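Testis-expressed protein 101 (Mus musculus, PDB 7BPS) takes part in fertilization by controlling sperm binding to the zona pellucida and sperm migration into the oviduct, probably through the adhesion molecule ADAM3. Local coordinates at residues T5-S10 against K58-Q63; V42-A47 against D97-V102; T69-T74 against A175-V180; L126-S131 against T159-G164; C144-L149 against T188-S193. All coordinates share one frame; numbering follows the deposited sequence.

Contacts 1 and 2 involve the six-stranded sheet of the first Ly6/uPAR domain, contacts 4 and 5 the sheet of the second, and contact 3 bridges the two. Contacts 1 and 5 mark opposite ends of the molecule, their centres about 34 Å apart. Strand 158-163 of contact 4 and strand 143-152 of contact 5 are neighbours in one sheet, with Gly147 N 2.8 Å from Val162 O, a probable hydrogen bond. Across the domain boundary, Ile45 CD1 of contact 2 lies 3.6 Å from Leu149 CD1 of contact 5; within the first domain, Leu43 of contact 2 packs on Tyr73 of contact 3. The sulfate bound beside contact 2 probably comes from the crystallisation liquor.

Contact 1 (T5-S10 against K58-Q63); sequences TYCQVS and KSCVSQ
In the first Ly6/uPAR domain, where strands 6-16 and 52-61 run together beside two disulfides, Ser10 and Lys58 form an antiparallel hydrogen-bonded pair. Lys58 N donates to Ser10 O at 2.8 Å, nearly straight at 176°, and Ser10 N returns a bond to Lys58 O at 3.0 Å. The same Lys58 O receives a CA-H contact from Val9 CA at 3.2 Å. Beyond this pair the strands splay, the short segments meeting at 149°, and Cys7 CA stands 5.9 Å from Cys60 CA. There the sulfurs face each other, Cys7 SG 4.0 Å from Cys60 SG, yet they are not bonded: Cys7 pairs with Cys38 and Cys60 with Cys32.

The side chains of Gln8 and Lys58 lie alongside one another, both extended and pointing the same way. Lys58 NZ donates to Gln8 OE1 at 2.8 Å, from 49° above the carbonyl plane, and Ser27 N also bonds to OE1. NZ is further held by the backbone oxygens of Trp25, Asn94 and Lys96. Four oxygens around one buried amine would probably stabilise its protonated form.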
# COMPACT_ATOMS: atom_id res chain seq x y z
N THR A 5 -23.76 6.62 -10.49
CA THR A 5 -23.17 6.60 -11.85
C THR A 5 -22.10 7.70 -12.02
O THR A 5 -21.48 7.68 -13.10
CB THR A 5 -24.23 6.68 -12.96
OG1 THR A 5 -25.07 7.82 -12.79
CG2 THR A 5 -25.07 5.42 -13.03
N TYR A 6 -21.86 8.59 -11.06
CA TYR A 6 -20.61 9.41 -10.99
C TYR A 6 -19.76 8.96 -9.79
O TYR A 6 -20.30 8.77 -8.68
CB TYR A 6 -20.89 10.91 -10.90
CG TYR A 6 -21.50 11.51 -12.14
CD1 TYR A 6 -20.70 12.09 -13.13
CD2 TYR A 6 -22.87 11.50 -12.35
CE1 TYR A 6 -21.25 12.64 -14.28
CE2 TYR A 6 -23.44 12.04 -13.49
CZ TYR A 6 -22.63 12.61 -14.46
OH TYR A 6 -23.18 13.14 -15.58
N CYS A 7 -18.45 8.84 -10.01
CA CYS A 7 -17.43 8.49 -8.99
C CYS A 7 -16.25 9.45 -9.08
O CYS A 7 -15.95 9.93 -10.18
CB CYS A 7 -16.92 7.08 -9.20
SG CYS A 7 -18.23 5.83 -9.08
N GLN A 8 -15.57 9.73 -7.97
CA GLN A 8 -14.22 10.34 -8.00
C GLN A 8 -13.29 9.37 -8.73
O GLN A 8 -13.49 8.11 -8.63
CB GLN A 8 -13.76 10.66 -6.60
CG GLN A 8 -14.49 11.86 -6.01
CD GLN A 8 -13.81 12.36 -4.76
OE1 GLN A 8 -12.62 12.11 -4.56
NE2 GLN A 8 -14.56 13.04 -3.90
N VAL A 9 -12.37 9.91 -9.54
CA VAL A 9 -11.40 9.11 -10.36
C VAL A 9 -10.01 9.76 -10.23
O VAL A 9 -9.88 10.99 -10.36
CB VAL A 9 -11.86 9.00 -11.83
CG1 VAL A 9 -10.89 8.19 -12.67
CG2 VAL A 9 -13.26 8.41 -11.92
N SER A 10 -9.02 8.94 -9.89
CA SER A 10 -7.59 9.32 -9.75
C SER A 10 -6.77 8.06 -9.52
O SER A 10 -7.26 7.13 -8.87
CB SER A 10 -7.38 10.34 -8.67
OG SER A 10 -8.02 9.93 -7.49
N LYS A 58 -8.95 5.81 -7.05
CA LYS A 58 -10.41 6.06 -7.10
C LYS A 58 -10.90 5.81 -8.53
O LYS A 58 -10.22 6.23 -9.47
CB LYS A 58 -10.71 7.47 -6.60
CG LYS A 58 -10.49 7.66 -5.12
CD LYS A 58 -11.18 8.89 -4.58
CE LYS A 58 -10.83 9.17 -3.13
NZ LYS A 58 -11.58 10.35 -2.63
N SER A 59 -12.02 5.11 -8.69
CA SER A 59 -12.57 4.75 -10.01
C SER A 59 -14.01 4.24 -9.94
O SER A 59 -14.54 3.91 -8.83
CB SER A 59 -11.68 3.75 -10.72
OG SER A 59 -11.77 2.47 -10.15
N CYS A 60 -14.62 4.22 -11.11
CA CYS A 60 -15.78 3.38 -11.47
C CYS A 60 -15.29 1.94 -11.50
O CYS A 60 -14.17 1.72 -11.92
CB CYS A 60 -16.32 3.78 -12.82
SG CYS A 60 -16.82 5.52 -12.85
N VAL A 61 -16.13 1.00 -11.07
CA VAL A 61 -15.78 -0.44 -11.10
C VAL A 61 -17.07 -1.24 -11.27
O VAL A 61 -18.13 -0.75 -10.83
CB VAL A 61 -14.94 -0.79 -9.85
CG1 VAL A 61 -15.75 -0.62 -8.57
CG2 VAL A 61 -14.30 -2.17 -9.96
N SER A 62 -17.02 -2.40 -11.93
CA SER A 62 -18.21 -3.24 -12.22
C SER A 62 -18.30 -4.42 -11.24
O SER A 62 -19.42 -4.76 -10.85
CB SER A 62 -18.25 -3.69 -13.65
OG SER A 62 -17.02 -4.29 -14.02
N GLN A 63 -17.18 -4.99 -10.81
CA GLN A 63 -17.18 -6.14 -9.87
C GLN A 63 -17.16 -5.63 -8.42
O GLN A 63 -16.49 -4.60 -8.14
CB GLN A 63 -15.98 -7.04 -10.16
CG GLN A 63 -16.16 -7.91 -11.40
CD GLN A 63 -14.86 -8.46 -11.93
OE1 GLN A 63 -13.78 -7.92 -11.68
NE2 GLN A 63 -14.95 -9.54 -12.69

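Contact 2 (V42-A47 against D97-V102); sequences VLLIKA and DSLASV. With SO4 (sulfate ion), chain G.
Leu44 and Val102 make the closest approach between strand 37-46 and the loop 97-102, Leu44 CD1 lying 3.9 Å from Val102 CG1 with the two side chains crossing at about a right angle. The other branch of Leu44 turns to Leu99, CD2 to Leu99 CD1 measuring 4.0 Å. Leu99 thus spans two residues of the strand, its second methyl, CD2, meeting Val42 CG1 at 4.1 Å. For Val42 the torsion matters: CG1 sits between the backbone N and the carbonyl carbon (chi1 57°), which turns this methyl toward the loop.

All four residues are buried and the packing is purely apolar, with no hydrogen bond between the segments. It is carried by branch ends alone, since the nearest CA atoms, those of Val42 and Leu99, remain 8.7 Å apart. A turn in the loop presents Leu99 and Val102 together, closed by Val102 N donating to Leu99 O at 3.0 Å.

Away from the strand the loop becomes looser and more polar. Ala100 and Ser101 are exposed, and Ser98 OG accepts from Ala100 N at 3.2 Å, an ST turn. Farther out, Asp97 N donates to sulfate O4 at 2.8 Å, while Ser98 N makes a weak bond to sulfate O3.

Strand 37-46 runs between strands 52-61 and 80-88, bonding to both by its backbone. Val54 of the former touches Val42 and Leu44, and Tyr84 of the latter meets Val42 and Val102, so the loop covers this face of the sheet, where Trp25 also touches Val42 and Trp103 touches Leu44.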
# COMPACT_ATOMS: atom_id res chain seq x y z
N VAL A 42 -6.51 2.60 -1.01
CA VAL A 42 -5.13 3.11 -0.80
C VAL A 42 -4.33 2.03 -0.10
O VAL A 42 -4.87 1.40 0.80
CB VAL A 42 -5.16 4.43 -0.01
CG1 VAL A 42 -5.87 4.30 1.34
CG2 VAL A 42 -3.77 4.99 0.15
N LEU A 43 -3.08 1.85 -0.51
CA LEU A 43 -2.08 0.98 0.15
C LEU A 43 -0.90 1.86 0.55
O LEU A 43 -0.44 2.65 -0.29
CB LEU A 43 -1.64 -0.11 -0.84
CG LEU A 43 -0.59 -1.09 -0.34
CD1 LEU A 43 -0.99 -1.78 0.95
CD2 LEU A 43 -0.31 -2.13 -1.39
N LEU A 44 -0.42 1.72 1.79
CA LEU A 44 0.70 2.51 2.35
C LEU A 44 1.77 1.54 2.81
O LEU A 44 1.44 0.62 3.55
CB LEU A 44 0.20 3.38 3.51
CG LEU A 44 -0.86 4.41 3.13
CD1 LEU A 44 -2.27 3.91 3.42
CD2 LEU A 44 -0.62 5.73 3.82
N ILE A 45 3.00 1.73 2.36
CA ILE A 45 4.15 0.84 2.71
C ILE A 45 5.33 1.70 3.17
O ILE A 45 5.67 2.67 2.47
CB ILE A 45 4.52 -0.06 1.53
CG1 ILE A 45 3.31 -0.84 1.01
CG2 ILE A 45 5.65 -0.98 1.92
CD1 ILE A 45 3.48 -1.39 -0.38
N LYS A 46 5.93 1.29 4.28
CA LYS A 46 6.96 2.03 5.02
C LYS A 46 7.99 1.01 5.52
O LYS A 46 7.59 -0.10 5.91
CB LYS A 46 6.26 2.71 6.19
CG LYS A 46 7.02 3.81 6.89
CD LYS A 46 6.48 4.11 8.26
CE LYS A 46 7.16 5.31 8.86
NZ LYS A 46 8.63 5.12 8.94
N ALA A 47 9.27 1.37 5.51
CA ALA A 47 10.28 0.67 6.31
C ALA A 47 10.64 1.56 7.49
O ALA A 47 10.21 2.69 7.53
CB ALA A 47 11.49 0.28 5.49
N ASP A 97 -11.19 12.24 1.83
CA ASP A 97 -10.29 13.37 1.46
C ASP A 97 -8.91 13.14 2.08
O ASP A 97 -7.93 13.65 1.53
CB ASP A 97 -10.96 14.70 1.83
CG ASP A 97 -10.30 15.51 2.93
OD1 ASP A 97 -9.18 16.03 2.70
OD2 ASP A 97 -10.95 15.68 4.00
N SER A 98 -8.85 12.38 3.16
CA SER A 98 -7.72 12.35 4.14
C SER A 98 -7.48 10.90 4.57
O SER A 98 -8.45 10.11 4.63
CB SER A 98 -8.03 13.27 5.31
OG SER A 98 -7.78 12.67 6.59
N LEU A 99 -6.22 10.57 4.87
CA LEU A 99 -5.78 9.22 5.29
C LEU A 99 -5.59 9.17 6.81
O LEU A 99 -4.96 8.20 7.31
CB LEU A 99 -4.47 8.91 4.56
CG LEU A 99 -4.51 9.00 3.04
CD1 LEU A 99 -3.21 8.48 2.46
CD2 LEU A 99 -5.68 8.23 2.46
N ALA A 100 -6.09 10.17 7.54
CA ALA A 100 -5.86 10.31 9.00
C ALA A 100 -6.39 9.06 9.73
O ALA A 100 -5.67 8.54 10.58
CB ALA A 100 -6.51 11.58 9.49
N SER A 101 -7.58 8.57 9.38
CA SER A 101 -8.22 7.40 10.02
C SER A 101 -7.61 6.08 9.53
O SER A 101 -8.07 5.04 9.99
CB SER A 101 -9.71 7.41 9.78
OG SER A 101 -9.99 7.11 8.42
N VAL A 102 -6.64 6.10 8.61
CA VAL A 102 -6.11 4.88 7.93
C VAL A 102 -4.73 4.53 8.49
O VAL A 102 -4.50 3.34 8.70
CB VAL A 102 -6.03 5.11 6.41
CG1 VAL A 102 -5.44 3.92 5.66
CG2 VAL A 102 -7.39 5.46 5.84
S SO4 G . -12.29 12.20 5.33
O1 SO4 G . -13.09 11.07 5.74
O2 SO4 G . -12.33 13.23 6.34
O3 SO4 G . -10.92 11.77 5.14
O4 SO4 G . -12.80 12.73 4.09

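Contact 3 (T69-T74 against A175-V180); sequences TFIQYT and AMIDSV
Tyr73 and Ala175 bring the two backbones together, with CA atoms 5.2 Å apart, whereas Ile71 CA and Val180 CA are separated by 9.4 Å, and no direct hydrogen bond crosses the gap. Tyr73 and Thr74 both face Ala81 in a classic beta bulge, and the chain turns a corner here.

The Tyr73 ring carries most of the contact. Ile71 CG2 of the same segment sits 3.4 Å above the ring plane, over its centre. From the 175-180 side Ala175 CB approaches the ring edge near its plane and rests 3.6 Å from Tyr73 O. Ile177 crosses the tyrosine at about a right angle, its CD1 reaching Tyr73 CE1 at 3.8 Å and also touching Ile71 CG2. At the tip, Tyr73 OH meets Val180 CG2 at 3.3 Å.

The hydroxyl has polar partners as well. A water in the ring plane lies 2.8 Å from Tyr73 OH and donates to Ser179 O at 2.7 Å, linking the segments indirectly; Ser83 OG makes a further hydrogen bond to the same OH.

Strand 68-72 is an outermost strand of the first domain's sheet, hydrogen-bonded to strand 80-88. Val180, on strand 179-180 of the second domain, touches Ser83 and Thr41, and Tyr73 packs on Leu43, so the contact joins the two domains across strands 80-88 and 37-46.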
# COMPACT_ATOMS: atom_id res chain seq x y z
N THR A 69 -13.03 -2.38 3.79
CA THR A 69 -11.97 -3.31 4.26
C THR A 69 -10.74 -2.52 4.71
O THR A 69 -10.22 -1.71 3.93
CB THR A 69 -11.65 -4.31 3.15
OG1 THR A 69 -12.87 -4.97 2.80
CG2 THR A 69 -10.61 -5.33 3.57
N PHE A 70 -10.31 -2.72 5.95
CA PHE A 70 -9.03 -2.19 6.50
C PHE A 70 -8.12 -3.39 6.80
O PHE A 70 -8.54 -4.26 7.55
CB PHE A 70 -9.24 -1.35 7.77
CG PHE A 70 -7.95 -0.97 8.44
CD1 PHE A 70 -7.31 -1.85 9.32
CD2 PHE A 70 -7.34 0.25 8.15
CE1 PHE A 70 -6.10 -1.50 9.92
CE2 PHE A 70 -6.14 0.59 8.77
CZ PHE A 70 -5.53 -0.28 9.65
N ILE A 71 -6.92 -3.44 6.22
CA ILE A 71 -5.98 -4.56 6.46
C ILE A 71 -4.62 -3.99 6.88
O ILE A 71 -4.09 -3.09 6.20
CB ILE A 71 -5.86 -5.47 5.22
CG1 ILE A 71 -7.21 -6.09 4.88
CG2 ILE A 71 -4.79 -6.54 5.42
CD1 ILE A 71 -7.25 -6.77 3.53
N GLN A 72 -4.06 -4.56 7.93
CA GLN A 72 -2.62 -4.48 8.24
C GLN A 72 -1.98 -5.80 7.82
O GLN A 72 -2.23 -6.84 8.47
CB GLN A 72 -2.41 -4.17 9.72
CG GLN A 72 -0.94 -4.11 10.08
CD GLN A 72 -0.71 -3.46 11.41
OE1 GLN A 72 -0.36 -2.28 11.49
NE2 GLN A 72 -0.86 -4.27 12.46
N TYR A 73 -1.20 -5.78 6.74
CA TYR A 73 -0.59 -7.00 6.15
C TYR A 73 0.56 -7.41 7.06
O TYR A 73 0.67 -8.57 7.42
CB TYR A 73 -0.16 -6.74 4.71
CG TYR A 73 -1.29 -6.29 3.82
CD1 TYR A 73 -2.00 -7.21 3.07
CD2 TYR A 73 -1.68 -4.96 3.75
CE1 TYR A 73 -3.07 -6.83 2.29
CE2 TYR A 73 -2.75 -4.57 2.97
CZ TYR A 73 -3.44 -5.50 2.22
OH TYR A 73 -4.52 -5.18 1.44
N THR A 74 1.37 -6.44 7.43
CA THR A 74 2.60 -6.63 8.23
C THR A 74 2.65 -5.52 9.29
O THR A 74 2.38 -4.36 8.95
CB THR A 74 3.84 -6.64 7.34
OG1 THR A 74 3.83 -7.73 6.41
CG2 THR A 74 5.11 -6.70 8.16
N ALA A 175 1.37 -10.49 3.19
CA ALA A 175 0.64 -11.56 3.90
C ALA A 175 -0.04 -12.53 2.92
O ALA A 175 -1.05 -13.08 3.29
CB ALA A 175 -0.34 -10.94 4.85
N MET A 176 0.54 -12.76 1.75
CA MET A 176 0.06 -13.79 0.79
C MET A 176 -1.32 -13.38 0.29
O MET A 176 -2.05 -14.28 -0.20
CB MET A 176 -0.02 -15.18 1.45
CG MET A 176 1.35 -15.67 1.96
SD MET A 176 1.26 -17.35 2.62
CE MET A 176 1.39 -18.26 1.08
N ILE A 177 -1.66 -12.10 0.39
CA ILE A 177 -2.91 -11.56 -0.23
C ILE A 177 -2.57 -11.04 -1.64
O ILE A 177 -1.62 -10.28 -1.76
CB ILE A 177 -3.56 -10.51 0.69
CG1 ILE A 177 -4.04 -11.19 1.98
CG2 ILE A 177 -4.69 -9.78 -0.04
CD1 ILE A 177 -4.36 -10.28 3.13
N ASP A 178 -3.33 -11.49 -2.64
CA ASP A 178 -3.12 -11.35 -4.10
C ASP A 178 -3.73 -10.06 -4.62
O ASP A 178 -3.52 -9.72 -5.80
CB ASP A 178 -3.90 -12.41 -4.90
CG ASP A 178 -3.51 -13.85 -4.62
OD1 ASP A 178 -2.39 -14.07 -4.12
OD2 ASP A 178 -4.33 -14.75 -4.90
N SER A 179 -4.59 -9.39 -3.86
CA SER A 179 -5.31 -8.23 -4.44
C SER A 179 -5.76 -7.27 -3.37
O SER A 179 -5.97 -7.67 -2.22
CB SER A 179 -6.48 -8.65 -5.29
OG SER A 179 -7.47 -9.21 -4.47
N VAL A 180 -5.87 -6.02 -3.80
CA VAL A 180 -6.09 -4.83 -2.95
C VAL A 180 -6.98 -3.92 -3.78
O VAL A 180 -6.45 -3.18 -4.67
CB VAL A 180 -4.76 -4.16 -2.54
CG1 VAL A 180 -4.98 -2.93 -1.70
CG2 VAL A 180 -3.84 -5.12 -1.81
O HOH W 1 -6.62 -6.61 0.21

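Contact 4 (L126-S131 against T159-G164); sequences LGSCSS and TVQVKG
Gly127 N donates to Thr159 O at 2.9 Å; the bond is nearly straight at 174°, but the donor stands 40° above the carbonyl plane. The same oxygen also receives Leu126 CA at 3.4 Å in a CA-H contact. Leu126 and Val160 form an antiparallel non-hydrogen-bonded pair, and their side chains meet on one face, Leu126 CD2 lying 3.9 Å from Val160 CG2. Past Gly127 it is Gln161 that follows the departing chain. Gln161 CB lies 3.5 Å from Gly127 O; CG, anti to the backbone N (chi1 179°), comes to 3.8 Å from Cys129 SG.

This is where strand 119-126 ends and its hairpin loop leaves the sheet of the second Ly6/uPAR domain, a three-finger fold. Gly127 makes the departure with a positive phi.

In the next shell, Cys129 is fixed by its disulfide to Cys123, whose backbone bonds to Lys163 farther along strand 158-163. From the neighbouring strand 143-152, Arg148 NH2 hydrogen-bonds to Gly127 O and, weakly, to Ser128 OG. The Leu126 and Val160 side chains both touch Val53 of strand 52-61, which belongs to the first domain.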
# COMPACT_ATOMS: atom_id res chain seq x y z
N LEU A 126 9.35 3.53 -5.07
CA LEU A 126 8.75 3.21 -6.38
C LEU A 126 9.90 3.00 -7.35
O LEU A 126 10.78 3.86 -7.42
CB LEU A 126 7.86 4.39 -6.78
CG LEU A 126 6.61 4.46 -5.93
CD1 LEU A 126 5.95 5.82 -6.09
CD2 LEU A 126 5.65 3.35 -6.32
N GLY A 127 9.93 1.84 -7.98
CA GLY A 127 11.05 1.39 -8.82
C GLY A 127 12.10 0.71 -7.98
O GLY A 127 11.82 -0.37 -7.44
N SER A 128 13.27 1.31 -7.91
CA SER A 128 14.44 0.79 -7.17
C SER A 128 14.93 1.85 -6.18
O SER A 128 14.88 3.06 -6.51
CB SER A 128 15.53 0.36 -8.12
OG SER A 128 15.28 -0.97 -8.52
N CYS A 129 15.32 1.39 -4.99
CA CYS A 129 15.98 2.24 -3.97
C CYS A 129 17.29 2.74 -4.58
O CYS A 129 18.01 1.92 -5.20
CB CYS A 129 16.27 1.45 -2.70
SG CYS A 129 14.78 0.80 -1.91
N SER A 130 17.59 4.02 -4.40
CA SER A 130 18.90 4.60 -4.76
C SER A 130 19.98 4.10 -3.78
O SER A 130 21.16 4.01 -4.18
CB SER A 130 18.81 6.11 -4.84
OG SER A 130 18.25 6.64 -3.65
N SER A 131 19.59 3.75 -2.55
CA SER A 131 20.49 3.25 -1.48
C SER A 131 19.66 2.51 -0.43
O SER A 131 18.46 2.73 -0.37
CB SER A 131 21.30 4.36 -0.83
OG SER A 131 20.47 5.44 -0.41
N THR A 159 5.97 -0.98 -9.53
CA THR A 159 6.82 -1.82 -8.64
C THR A 159 7.28 -0.98 -7.44
O THR A 159 7.60 0.23 -7.60
CB THR A 159 8.16 -2.31 -9.21
OG1 THR A 159 8.64 -1.45 -10.23
CG2 THR A 159 8.13 -3.72 -9.71
N VAL A 160 7.41 -1.66 -6.31
CA VAL A 160 7.91 -1.09 -5.04
C VAL A 160 9.03 -2.00 -4.56
O VAL A 160 8.79 -3.23 -4.44
CB VAL A 160 6.78 -0.95 -4.02
CG1 VAL A 160 7.29 -0.31 -2.74
CG2 VAL A 160 5.60 -0.17 -4.59
N GLN A 161 10.21 -1.44 -4.37
CA GLN A 161 11.31 -2.15 -3.69
C GLN A 161 11.25 -1.81 -2.19
O GLN A 161 11.08 -0.60 -1.85
CB GLN A 161 12.63 -1.78 -4.34
CG GLN A 161 13.79 -2.48 -3.65
CD GLN A 161 15.01 -2.57 -4.52
OE1 GLN A 161 15.57 -3.65 -4.67
NE2 GLN A 161 15.44 -1.45 -5.06
N VAL A 162 11.34 -2.85 -1.36
CA VAL A 162 11.22 -2.75 0.12
C VAL A 162 12.31 -3.61 0.75
O VAL A 162 12.33 -4.86 0.51
CB VAL A 162 9.84 -3.18 0.61
CG1 VAL A 162 9.72 -2.97 2.12
CG2 VAL A 162 8.72 -2.48 -0.11
N LYS A 163 13.18 -2.98 1.54
CA LYS A 163 14.21 -3.71 2.34
C LYS A 163 14.10 -3.27 3.79
O LYS A 163 13.85 -2.07 4.02
CB LYS A 163 15.61 -3.42 1.82
CG LYS A 163 15.81 -3.74 0.34
CD LYS A 163 17.20 -3.48 -0.13
CE LYS A 163 17.39 -3.82 -1.59
NZ LYS A 163 18.83 -3.93 -1.87
N GLY A 164 14.33 -4.19 4.73
CA GLY A 164 14.49 -3.81 6.14
C GLY A 164 14.30 -4.96 7.10
O GLY A 164 13.94 -6.07 6.63

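Contact 5 (C144-L149 against T188-S193); sequences CYQGRL and TCSYQS
Tyr145 and Cys189 pack on the face of the strand pair that also carries Gly147 and Tyr191. From CB of Tyr145, CG leaves anti to the backbone N (chi1 172°), and the ring is carried out beside the cysteine. CD2 comes to 3.9 Å from Cys189 SG. The next rim atom, CE2, makes the tightest side-chain approach of the pair, 3.5 Å to Cys189 CB. CZ follows at 3.9 Å from Cys189 CB, and the sulfur lies obliquely to the ring, Cys189 SG being 4.6 Å from the centroid of Tyr145. At the tip OH sits 3.6 Å from Gly147 CA, where glycine presents no side chain, and is hydrogen-bonded to Glu187 OE2. Leu79 and Leu173, from loops elsewhere in the chain, also touch the Tyr145 side chain.

The opposite face has Gln146 and Gln192, which cross at about a right angle with amide planes only 10° apart.

Between the strands, three hydrogen-bonded pairs, Cys144 with Gln192, Gln146 with Ser190 and Arg148 with Thr188, give six backbone bonds. Among the shortest is Gln146 N to Ser190 O at 2.8 Å. The longest is Thr188 N to Arg148 O at 3.1 Å. The short segments run almost exactly antiparallel, at 177°. Cys144 is tied to Cys120 and Cys189 to Cys171, so the pair belongs to the disulfide-braced antiparallel sheet of a Ly6/uPAR three-finger domain.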
# COMPACT_ATOMS: atom_id res chain seq x y z
N CYS A 144 15.90 -10.13 8.09
CA CYS A 144 16.12 -9.12 7.03
C CYS A 144 15.31 -9.54 5.82
O CYS A 144 15.20 -10.75 5.55
CB CYS A 144 17.59 -8.93 6.68
SG CYS A 144 18.59 -8.33 8.08
N TYR A 145 14.70 -8.57 5.16
CA TYR A 145 13.83 -8.75 3.98
C TYR A 145 14.32 -7.79 2.89
O TYR A 145 14.60 -6.64 3.20
CB TYR A 145 12.37 -8.56 4.39
CG TYR A 145 11.38 -8.51 3.26
CD1 TYR A 145 11.16 -7.35 2.56
CD2 TYR A 145 10.63 -9.62 2.91
CE1 TYR A 145 10.20 -7.27 1.58
CE2 TYR A 145 9.67 -9.55 1.92
CZ TYR A 145 9.46 -8.38 1.23
OH TYR A 145 8.53 -8.29 0.24
N GLN A 146 14.47 -8.32 1.68
CA GLN A 146 14.70 -7.57 0.41
C GLN A 146 13.66 -8.07 -0.59
O GLN A 146 13.79 -9.22 -1.03
CB GLN A 146 16.12 -7.80 -0.12
CG GLN A 146 17.21 -7.45 0.89
CD GLN A 146 17.58 -8.65 1.74
OE1 GLN A 146 17.60 -9.76 1.24
NE2 GLN A 146 17.86 -8.44 3.01
N GLY A 147 12.64 -7.26 -0.87
CA GLY A 147 11.50 -7.67 -1.69
C GLY A 147 11.16 -6.68 -2.79
O GLY A 147 11.65 -5.52 -2.77
N ARG A 148 10.32 -7.15 -3.69
CA ARG A 148 9.78 -6.39 -4.85
C ARG A 148 8.29 -6.70 -4.90
O ARG A 148 7.92 -7.89 -4.82
CB ARG A 148 10.58 -6.72 -6.11
CG ARG A 148 10.16 -6.00 -7.38
CD ARG A 148 11.30 -5.86 -8.39
NE ARG A 148 11.85 -4.51 -8.30
CZ ARG A 148 13.07 -4.17 -7.87
NH1 ARG A 148 13.96 -5.07 -7.48
NH2 ARG A 148 13.42 -2.90 -7.88
N LEU A 149 7.47 -5.65 -4.94
CA LEU A 149 6.01 -5.75 -5.06
C LEU A 149 5.64 -5.26 -6.45
O LEU A 149 5.98 -4.13 -6.77
CB LEU A 149 5.33 -4.93 -3.97
CG LEU A 149 5.65 -5.37 -2.54
CD1 LEU A 149 4.85 -4.52 -1.56
CD2 LEU A 149 5.38 -6.85 -2.33
N THR A 188 7.94 -10.99 -4.50
CA THR A 188 9.13 -11.86 -4.57
C THR A 188 10.11 -11.27 -3.56
O THR A 188 10.02 -10.04 -3.31
CB THR A 188 9.66 -11.96 -6.02
OG1 THR A 188 9.90 -10.64 -6.48
CG2 THR A 188 8.67 -12.59 -6.99
N CYS A 189 10.97 -12.08 -2.96
CA CYS A 189 11.93 -11.56 -1.97
C CYS A 189 13.10 -12.51 -1.77
O CYS A 189 13.00 -13.71 -2.16
CB CYS A 189 11.22 -11.28 -0.65
SG CYS A 189 11.31 -12.62 0.57
N SER A 190 14.16 -11.96 -1.18
CA SER A 190 15.13 -12.66 -0.32
C SER A 190 14.86 -12.29 1.14
O SER A 190 14.42 -11.13 1.42
CB SER A 190 16.53 -12.26 -0.66
OG SER A 190 16.77 -12.53 -2.00
N TYR A 191 15.24 -13.19 2.03
CA TYR A 191 15.13 -12.98 3.48
C TYR A 191 16.22 -13.79 4.16
O TYR A 191 16.67 -14.80 3.62
CB TYR A 191 13.73 -13.31 3.98
CG TYR A 191 13.36 -14.77 3.91
CD1 TYR A 191 12.90 -15.35 2.73
CD2 TYR A 191 13.45 -15.57 5.05
CE1 TYR A 191 12.56 -16.69 2.67
CE2 TYR A 191 13.10 -16.91 5.01
CZ TYR A 191 12.63 -17.45 3.82
OH TYR A 191 12.28 -18.76 3.79
N GLN A 192 16.66 -13.30 5.31
CA GLN A 192 17.66 -13.97 6.17
C GLN A 192 17.05 -13.98 7.57
O GLN A 192 17.03 -12.89 8.17
CB GLN A 192 18.99 -13.20 6.11
CG GLN A 192 19.58 -13.05 4.72
CD GLN A 192 19.01 -11.89 3.94
OE1 GLN A 192 18.56 -12.08 2.81
NE2 GLN A 192 19.05 -10.71 4.53
N SER A 193 16.50 -15.12 7.99
CA SER A 193 15.92 -15.35 9.35
C SER A 193 17.02 -15.19 10.38
O SER A 193 18.14 -15.56 10.06
CB SER A 193 15.30 -16.70 9.53
OG SER A 193 14.54 -17.05 8.39